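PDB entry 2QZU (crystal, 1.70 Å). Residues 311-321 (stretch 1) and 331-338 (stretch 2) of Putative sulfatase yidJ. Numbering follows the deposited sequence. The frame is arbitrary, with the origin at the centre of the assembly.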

ATOM      1  N   THR A 311     -22.831   6.150 -13.177  1.00  4.53           N
ATOM      2  CA  THR A 311     -21.766   6.761 -13.953  1.00  6.29           C
ATOM      3  C   THR A 311     -20.475   6.847 -13.135  1.00  7.56           C
ATOM      4  O   THR A 311     -20.358   6.224 -12.077  1.00  4.66           O
ATOM      5  CB  THR A 311     -22.217   8.167 -14.442  1.00  9.30           C
ATOM      6  OG1 THR A 311     -21.267   8.692 -15.376  1.00 11.79           O
ATOM      7  CG2 THR A 311     -22.367   9.114 -13.270  1.00  7.78           C
ATOM      8  N   SER A 312     -19.501   7.603 -13.627  1.00  6.68           N
ATOM      9  CA  SER A 312     -18.219   7.739 -12.939  1.00  3.02           C
ATOM     10  C   SER A 312     -17.594   9.084 -13.275  1.00  3.70           C
ATOM     11  O   SER A 312     -17.926   9.689 -14.293  1.00  7.36           O
ATOM     12  CB  SER A 312     -17.276   6.607 -13.358  1.00  2.38           C
ATOM     13  OG  SER A 312     -16.047   6.662 -12.648  1.00  5.92           O
ATOM     14  N   ASP A 313     -16.691   9.551 -12.417  1.00  6.93           N
ATOM     15  CA  ASP A 313     -16.041  10.834 -12.644  1.00  6.64           C
ATOM     16  C   ASP A 313     -14.926  10.760 -13.682  1.00  3.94           C
ATOM     17  O   ASP A 313     -14.582  11.769 -14.295  1.00  9.08           O
ATOM     18  CB  ASP A 313     -15.521  11.416 -11.317  1.00  5.36           C
ATOM     19  CG  ASP A 313     -14.596  10.468 -10.558  1.00  8.56           C
ATOM     20  OD1 ASP A 313     -14.566   9.256 -10.850  1.00  5.68           O
ATOM     21  OD2 ASP A 313     -13.900  10.948  -9.638  1.00  9.09           O
ATOM     22  N   HIS A 314     -14.371   9.568 -13.877  1.00  4.20           N
ATOM     23  CA  HIS A 314     -13.302   9.357 -14.855  1.00  6.06           C
ATOM     24  C   HIS A 314     -12.842   7.906 -14.904  1.00  3.53           C
ATOM     25  O   HIS A 314     -13.188   7.102 -14.034  1.00  4.61           O
ATOM     26  CB  HIS A 314     -12.094  10.253 -14.547  1.00  6.10           C
ATOM     27  CG  HIS A 314     -11.489  10.021 -13.199  1.00  3.48           C
ATOM     28  ND1 HIS A 314     -10.736   8.906 -12.896  1.00  4.26           N
ATOM     29  CD2 HIS A 314     -11.533  10.762 -12.065  1.00  7.26           C
ATOM     30  CE1 HIS A 314     -10.344   8.970 -11.634  1.00  9.70           C
ATOM     31  NE2 HIS A 314     -10.816  10.088 -11.109  1.00  8.90           N
ATOM     32  N   GLY A 315     -12.074   7.584 -15.944  1.00  7.84           N
ATOM     33  CA  GLY A 315     -11.543   6.244 -16.104  1.00  4.55           C
ATOM     34  C   GLY A 315     -10.143   6.156 -15.516  1.00  9.08           C
ATOM     35  O   GLY A 315      -9.840   6.827 -14.527  1.00  6.50           O
ATOM     36  N   ILE A 316      -9.286   5.342 -16.127  1.00  6.19           N
ATOM     37  CA  ILE A 316      -7.921   5.167 -15.636  1.00 11.20           C
ATOM     38  C   ILE A 316      -7.052   4.528 -16.727  1.00  9.64           C
ATOM     39  O   ILE A 316      -7.526   3.679 -17.488  1.00  6.05           O
ATOM     40  CB  ILE A 316      -7.918   4.263 -14.360  1.00 12.42           C
ATOM     41  CG1 ILE A 316      -6.538   4.261 -13.710  1.00 15.95           C
ATOM     42  CG2 ILE A 316      -8.342   2.840 -14.711  1.00  6.93           C
ATOM     43  CD1 ILE A 316      -6.186   5.564 -13.054  1.00  9.56           C
ATOM     44  N   CYS A 317      -5.792   4.946 -16.826  1.00  8.96           N
ATOM     45  CA  CYS A 317      -4.893   4.371 -17.829  1.00  9.04           C
ATOM     46  C   CYS A 317      -4.303   3.056 -17.320  1.00 10.06           C
ATOM     47  O   CYS A 317      -4.221   2.071 -18.058  1.00  8.79           O
ATOM     48  CB  CYS A 317      -3.777   5.357 -18.182  1.00  4.30           C
ATOM     49  SG  CYS A 317      -4.359   6.792 -19.130  1.00 11.54           S
HETATM   50  N   MSE A 318      -3.898   3.051 -16.053  1.00  8.38           N
HETATM   51  CA  MSE A 318      -3.344   1.859 -15.411  1.00 14.84           C
HETATM   52  C   MSE A 318      -2.195   1.230 -16.208  1.00 10.28           C
HETATM   53  O   MSE A 318      -2.090   0.003 -16.316  1.00  8.78           O
HETATM   54  CB  MSE A 318      -4.466   0.828 -15.198  1.00  9.89           C
HETATM   55  CG  MSE A 318      -4.189  -0.208 -14.111  1.00 13.48           C
HETATM   56 SE   MSE A 318      -5.677  -1.453 -13.842  1.00 28.95          SE
HETATM   57  CE  MSE A 318      -5.140  -2.816 -15.084  1.00 46.72           C
ATOM     58  N   GLY A 319      -1.332   2.073 -16.764  1.00 12.40           N
ATOM     59  CA  GLY A 319      -0.209   1.565 -17.536  1.00 12.96           C
ATOM     60  C   GLY A 319      -0.339   1.819 -19.026  1.00  8.01           C
ATOM     61  O   GLY A 319       0.663   1.939 -19.730  1.00  8.54           O
ATOM     62  N   ALA A 320      -1.572   1.891 -19.517  1.00 11.78           N
ATOM     63  CA  ALA A 320      -1.796   2.143 -20.933  1.00  8.54           C
ATOM     64  C   ALA A 320      -1.213   3.509 -21.279  1.00  7.94           C
ATOM     65  O   ALA A 320      -1.334   4.461 -20.499  1.00  8.85           O
ATOM     66  CB  ALA A 320      -3.286   2.106 -21.249  1.00 12.33           C
ATOM     67  N   HIS A 321      -0.583   3.593 -22.448  1.00  8.83           N
ATOM     68  CA  HIS A 321       0.048   4.824 -22.918  1.00  6.81           C
ATOM     69  C   HIS A 321       1.139   5.306 -21.962  1.00  8.99           C
ATOM     70  O   HIS A 321       1.463   6.491 -21.917  1.00 11.06           O
ATOM     71  CB  HIS A 321      -1.010   5.915 -23.132  1.00 10.97           C
ATOM     72  CG  HIS A 321      -1.889   5.672 -24.321  1.00 14.74           C
ATOM     73  ND1 HIS A 321      -1.413   5.705 -25.613  1.00 12.69           N
ATOM     74  CD2 HIS A 321      -3.202   5.348 -24.412  1.00 10.30           C
ATOM     75  CE1 HIS A 321      -2.391   5.408 -26.451  1.00 11.09           C
ATOM     76  NE2 HIS A 321      -3.487   5.187 -25.746  1.00 11.77           N
ATOM     77  N   GLU A 331      -8.631   7.888 -24.440  1.00  5.33           N
ATOM     78  CA  GLU A 331      -9.931   7.252 -24.250  1.00  4.40           C
ATOM     79  C   GLU A 331     -10.106   6.490 -22.930  1.00  7.28           C
ATOM     80  O   GLU A 331     -11.150   6.599 -22.296  1.00  9.87           O
ATOM     81  CB  GLU A 331     -10.224   6.291 -25.406  1.00 10.52           C
ATOM     82  CG  GLU A 331     -10.554   6.958 -26.727  1.00 12.95           C
ATOM     83  CD  GLU A 331     -11.819   7.781 -26.656  1.00 14.64           C
ATOM     84  OE1 GLU A 331     -11.717   9.015 -26.506  1.00 10.73           O
ATOM     85  OE2 GLU A 331     -12.916   7.187 -26.740  1.00 14.18           O
ATOM     86  N   GLU A 332      -9.100   5.714 -22.522  1.00  6.37           N
ATOM     87  CA  GLU A 332      -9.224   4.936 -21.286  1.00  8.30           C
ATOM     88  C   GLU A 332      -9.393   5.830 -20.058  1.00  8.29           C
ATOM     89  O   GLU A 332      -9.870   5.387 -19.013  1.00  9.21           O
ATOM     90  CB  GLU A 332      -8.013   4.014 -21.089  1.00 11.28           C
ATOM     91  CG  GLU A 332      -6.703   4.744 -20.854  1.00 14.53           C
ATOM     92  CD  GLU A 332      -5.944   5.035 -22.135  1.00 26.87           C
ATOM     93  OE1 GLU A 332      -6.569   5.068 -23.217  1.00 25.20           O
ATOM     94  OE2 GLU A 332      -4.715   5.242 -22.059  1.00 13.78           O
ATOM     95  N   SER A 333      -9.002   7.091 -20.204  1.00  4.41           N
ATOM     96  CA  SER A 333      -9.108   8.080 -19.141  1.00  5.99           C
ATOM     97  C   SER A 333     -10.432   8.854 -19.212  1.00  5.96           C
ATOM     98  O   SER A 333     -11.108   9.052 -18.196  1.00  7.99           O
ATOM     99  CB  SER A 333      -7.923   9.054 -19.238  1.00  8.00           C
ATOM    100  OG  SER A 333      -8.080  10.161 -18.370  1.00 13.55           O
HETATM  101  N   MSE A 334     -10.804   9.282 -20.415  1.00  6.04           N
HETATM  102  CA  MSE A 334     -12.033  10.050 -20.618  1.00  5.35           C
HETATM  103  C   MSE A 334     -13.339   9.246 -20.610  1.00  6.68           C
HETATM  104  O   MSE A 334     -14.353   9.725 -20.107  1.00  7.93           O
HETATM  105  CB  MSE A 334     -11.961  10.834 -21.939  1.00  8.35           C
HETATM  106  CG  MSE A 334     -10.890  11.923 -21.996  1.00  7.99           C
HETATM  107 SE   MSE A 334     -11.048  13.003 -23.626  1.00 22.60          SE
HETATM  108  CE  MSE A 334     -12.620  14.014 -23.124  1.00 12.76           C
ATOM    109  N   ARG A 335     -13.324   8.038 -21.169  1.00  4.04           N
ATOM    110  CA  ARG A 335     -14.538   7.225 -21.236  1.00  5.58           C
ATOM    111  C   ARG A 335     -15.044   6.736 -19.881  1.00  9.54           C
ATOM    112  O   ARG A 335     -14.300   6.145 -19.094  1.00  8.55           O
ATOM    113  CB  ARG A 335     -14.324   6.043 -22.187  1.00  7.47           C
ATOM    114  CG  ARG A 335     -14.415   6.428 -23.659  1.00 14.15           C
ATOM    115  CD  ARG A 335     -15.854   6.354 -24.155  1.00 11.91           C
ATOM    116  NE  ARG A 335     -16.347   4.986 -24.040  1.00  9.99           N
ATOM    117  CZ  ARG A 335     -17.296   4.583 -23.200  1.00  8.07           C
ATOM    118  NH1 ARG A 335     -17.650   3.306 -23.174  1.00 13.63           N
ATOM    119  NH2 ARG A 335     -17.909   5.452 -22.405  1.00 10.58           N
ATOM    120  N   ILE A 336     -16.321   6.998 -19.621  1.00  5.65           N
ATOM    121  CA  ILE A 336     -16.961   6.602 -18.377  1.00  5.33           C
ATOM    122  C   ILE A 336     -18.277   5.885 -18.636  1.00  7.05           C
ATOM    123  O   ILE A 336     -18.886   6.032 -19.703  1.00  8.85           O
ATOM    124  CB  ILE A 336     -17.284   7.829 -17.480  1.00  4.40           C
ATOM    125  CG1 ILE A 336     -18.171   8.817 -18.247  1.00 10.21           C
ATOM    126  CG2 ILE A 336     -16.003   8.501 -17.031  1.00  5.81           C
ATOM    127  CD1 ILE A 336     -18.738   9.951 -17.389  1.00  3.17           C
ATOM    128  N   PRO A 337     -18.715   5.061 -17.673  1.00  6.26           N
ATOM    129  CA  PRO A 337     -19.981   4.357 -17.854  1.00  8.70           C
ATOM    130  C   PRO A 337     -21.075   5.404 -17.695  1.00  7.44           C
ATOM    131  O   PRO A 337     -20.871   6.434 -17.044  1.00  4.87           O
ATOM    132  CB  PRO A 337     -19.980   3.346 -16.715  1.00  7.17           C
ATOM    133  CG  PRO A 337     -19.226   4.055 -15.639  1.00  9.79           C
ATOM    134  CD  PRO A 337     -18.068   4.660 -16.413  1.00  9.66           C
HETATM  135  N   MSE A 338     -22.227   5.144 -18.292  1.00  7.63           N
HETATM  136  CA  MSE A 338     -23.347   6.066 -18.215  1.00  6.72           C
HETATM  137  C   MSE A 338     -24.590   5.265 -18.558  1.00 11.01           C
HETATM  138  O   MSE A 338     -24.959   5.135 -19.726  1.00  8.10           O
HETATM  139  CB  MSE A 338     -23.149   7.209 -19.219  1.00  9.18           C
HETATM  140  CG  MSE A 338     -24.251   8.245 -19.260  1.00 11.54           C
HETATM  141 SE   MSE A 338     -24.272   9.415 -17.724  1.00 30.18          SE
HETATM  142  CE  MSE A 338     -22.677  10.475 -18.101  1.00 11.74           C
TER

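Glu 332, Thr 311 and Ile 336 cover the most surface in this contact, which buries 547 Å² in all.

Glu 332 contributes the largest share. It sits in the short helix 331-334 and meets stretch 1 through both its backbone and its side chain. Glu 332 O accepts a hydrogen bond from Ile 316 N at 2.9 Å. The neighbouring carbonyl, Ser 333 O, accepts one from Gly 315 N, also at 2.9 Å, and this second bond is the straighter of the two. Two successive peptide NH groups of stretch 1 are thus held by two successive carbonyls of the short helix.

Gly 315 allows this close approach. Gly 315 CA lies 3.5 Å from Glu 332 O in a CA-H...O contact. A CB placed on Gly 315 would come within 2.2 Å of Glu 332 O, a clash. The CA-to-CB bond of His 314 points away overall, though its CB still touches stretch 2. His 314 ND1 donates a hydrogen bond to Gly 315 O at 2.8 Å.

The CB of Glu 332 points sideways, but the end of the side chain comes nearer to stretch 1. Glu 332 OE2 lies 3.3 Å from Cys 317 SG and 3.5 Å from Ala 320 CB. These two residues begin and end a type I' turn, closed by a hydrogen bond from Ala 320 N to Cys 317 O at 3.0 Å.

Thr 311 anchors the other end. Thr 311 OG1 donates to Pro 337 O at 2.8 Å, and Thr 311 CA makes a CA-H...O contact with the same Pro 337 O at 3.2 Å. Thr 311 OG1 also lies 3.5 Å from Met 338 CE, in a selenomethionine.

Ile 336 fills the space between these polar sites. The CA-to-CB bond of Ile 336 points toward stretch 1. Ile 336 CD1 packs 3.2 Å from Ser 312 O, and Ile 336 CG2 lies 3.6 Å from His 314 CA. Beside it, Pro 337 CD rests 3.7 Å from Ser 312 CB.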